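Long-range contact in glycerol kinase, putative (Plasmodium falciparum, PDB 2W41), which probably phosphorylates glycerol with ATP to give sn-glycerol 3-phosphate, as expected of an FGGY-family sugar kinase, and binds ADP: residues N59-M64 / S235-D240. Sequence-based numbering, arbitrary orientation.
Sequences NLYNLM and SEHVPD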
loop_
_atom_site.group_PDB
_atom_site.type_symbol
_atom_site.label_atom_id
_atom_site.label_comp_id
_atom_site.label_asym_id
_atom_site.label_seq_id
_atom_site.Cartn_x
_atom_site.Cartn_y
_atom_site.Cartn_z
ATOM N N ASN B 59 -2.803 -2.189 45.397
ATOM C CA ASN B 59 -2.190 -3.277 44.565
ATOM C C ASN B 59 -0.750 -3.676 45.056
ATOM O O ASN B 59 -0.508 -4.816 45.425
ATOM C CB ASN B 59 -2.175 -2.865 43.077
ATOM C CG ASN B 59 -3.579 -2.871 42.435
ATOM O OD1 ASN B 59 -4.511 -3.364 43.019
ATOM N ND2 ASN B 59 -3.703 -2.347 41.219
ATOM N N LEU B 60 0.169 -2.714 45.122
ATOM C CA LEU B 60 1.494 -2.928 45.710
ATOM C C LEU B 60 1.537 -3.671 47.085
ATOM O O LEU B 60 2.253 -4.656 47.234
ATOM C CB LEU B 60 2.291 -1.607 45.797
ATOM C CG LEU B 60 3.718 -1.813 46.319
ATOM C CD1 LEU B 60 4.459 -2.860 45.482
ATOM C CD2 LEU B 60 4.470 -0.592 46.378
ATOM N N TYR B 61 0.814 -3.176 48.087
ATOM C CA TYR B 61 0.684 -3.872 49.375
ATOM C C TYR B 61 0.119 -5.302 49.223
ATOM O O TYR B 61 0.567 -6.247 49.864
ATOM C CB TYR B 61 -0.229 -3.100 50.315
ATOM C CG TYR B 61 0.232 -1.725 50.698
ATOM C CD1 TYR B 61 1.587 -1.402 50.745
ATOM C CD2 TYR B 61 -0.704 -0.729 51.022
ATOM C CE1 TYR B 61 2.012 -0.115 51.115
ATOM C CE2 TYR B 61 -0.311 0.571 51.382
ATOM C CZ TYR B 61 1.033 0.872 51.445
ATOM O OH TYR B 61 1.436 2.142 51.800
ATOM N N ASN B 62 -0.893 -5.458 48.390
ATOM C CA ASN B 62 -1.405 -6.783 48.161
ATOM C C ASN B 62 -0.372 -7.780 47.608
ATOM O O ASN B 62 -0.244 -8.882 48.145
ATOM C CB ASN B 62 -2.704 -6.720 47.369
ATOM C CG ASN B 62 -3.874 -6.198 48.238
ATOM O OD1 ASN B 62 -3.770 -6.169 49.488
ATOM N ND2 ASN B 62 -4.979 -5.766 47.585
ATOM N N LEU B 63 0.370 -7.375 46.576
ATOM C CA LEU B 63 1.420 -8.192 45.973
ATOM C C LEU B 63 2.569 -8.514 46.965
ATOM O O LEU B 63 3.082 -9.676 47.016
ATOM C CB LEU B 63 1.981 -7.471 44.759
ATOM C CG LEU B 63 1.030 -7.285 43.591
ATOM C CD1 LEU B 63 1.439 -6.117 42.679
ATOM C CD2 LEU B 63 0.917 -8.617 42.832
ATOM N N MET B 64 2.966 -7.497 47.746
ATOM C CA MET B 64 4.045 -7.631 48.704
ATOM C C MET B 64 3.664 -8.671 49.739
ATOM O O MET B 64 4.483 -9.534 50.119
ATOM C CB MET B 64 4.373 -6.295 49.350
ATOM C CG MET B 64 5.166 -5.349 48.465
ATOM S SD MET B 64 5.530 -3.719 49.197
ATOM C CE MET B 64 6.850 -4.111 50.342
ATOM N N SER B 235 5.338 1.009 57.075
ATOM C CA SER B 235 3.880 0.888 56.831
ATOM C C SER B 235 3.267 -0.326 57.533
ATOM O O SER B 235 3.872 -1.416 57.612
ATOM C CB SER B 235 3.512 0.886 55.333
ATOM O OG SER B 235 2.109 0.724 55.145
ATOM N N GLU B 236 2.049 -0.128 58.024
ATOM C CA GLU B 236 1.345 -1.157 58.777
ATOM C C GLU B 236 0.458 -1.944 57.807
ATOM O O GLU B 236 -0.316 -2.831 58.195
ATOM C CB GLU B 236 0.578 -0.542 59.983
ATOM C CG GLU B 236 -0.509 0.537 59.644
ATOM C CD GLU B 236 0.092 1.887 59.210
ATOM O OE1 GLU B 236 1.242 2.175 59.646
ATOM O OE2 GLU B 236 -0.576 2.650 58.446
ATOM N N HIS B 237 0.608 -1.618 56.526
ATOM C CA HIS B 237 -0.111 -2.316 55.470
ATOM C C HIS B 237 0.673 -3.542 55.012
ATOM O O HIS B 237 0.096 -4.511 54.519
ATOM C CB HIS B 237 -0.397 -1.353 54.318
ATOM C CG HIS B 237 -1.414 -0.281 54.649
ATOM N ND1 HIS B 237 -2.764 -0.550 54.816
ATOM C CD2 HIS B 237 -1.277 1.057 54.816
ATOM C CE1 HIS B 237 -3.405 0.573 55.080
ATOM N NE2 HIS B 237 -2.526 1.561 55.096
ATOM N N VAL B 238 1.995 -3.485 55.187
ATOM C CA VAL B 238 2.900 -4.585 54.874
ATOM C C VAL B 238 3.694 -4.922 56.158
ATOM O O VAL B 238 4.879 -4.585 56.272
ATOM C CB VAL B 238 3.838 -4.265 53.639
ATOM C CG1 VAL B 238 3.061 -4.238 52.336
ATOM C CG2 VAL B 238 4.626 -2.955 53.832
ATOM N N PRO B 239 3.040 -5.578 57.134
ATOM C CA PRO B 239 3.648 -5.774 58.455
ATOM C C PRO B 239 4.955 -6.583 58.452
ATOM O O PRO B 239 5.882 -6.276 59.235
ATOM C CB PRO B 239 2.538 -6.489 59.262
ATOM C CG PRO B 239 1.597 -7.051 58.252
ATOM C CD PRO B 239 1.688 -6.161 57.056
ATOM N N ASP B 240 5.046 -7.571 57.558
ATOM C CA ASP B 240 6.235 -8.419 57.465
ATOM C C ASP B 240 7.520 -7.702 56.994
ATOM O O ASP B 240 8.660 -8.197 57.220
ATOM C CB ASP B 240 5.933 -9.620 56.593
ATOM C CG ASP B 240 5.074 -10.662 57.313
ATOM O OD1 ASP B 240 4.569 -10.364 58.428
ATOM O OD2 ASP B 240 4.905 -11.785 56.764
#
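His237 CB sits over one face of the Tyr61 ring in a CH-pi contact, 3.5 Å from the ring centroid and 19° off the ring normal. The carbon is offset toward the rim, 3.4 Å from Tyr61 CD2. The imidazole is nearly parallel to the phenol, with the planes at 11°, but it is slid aside and the two rings barely overlap. Apolar contacts come next. Val238 CG1 reaches Tyr61 CD1 at 3.6 Å and also packs on Met64 CB at 3.9 Å. With chi1 at -70°, this methyl lies anti to the carbonyl carbon and touches both helix residues. The contact joins helix 53-74 of the N-terminal, actin-like FGGY domain to the loop linking antiparallel edge strand 229-232 to strand 245-251. Leu179 of helix 171-179 also packs on Tyr61 and Met64. One side-chain hydrogen bond lies within the loop segment. Ser235 OG accepts from His237 N at 3.1 Å, closing an ST turn; the serine's OG lies anti to its own N and beside its carbonyl carbon, close to that N-H. No hydrogen bond joins the two segments directly. Just beyond them, Asn65 ND2 of the same helix hydrogen-bonds to His237 O, and Tyr241 OH, following the loop segment, hydrogen-bonds to Met64 O.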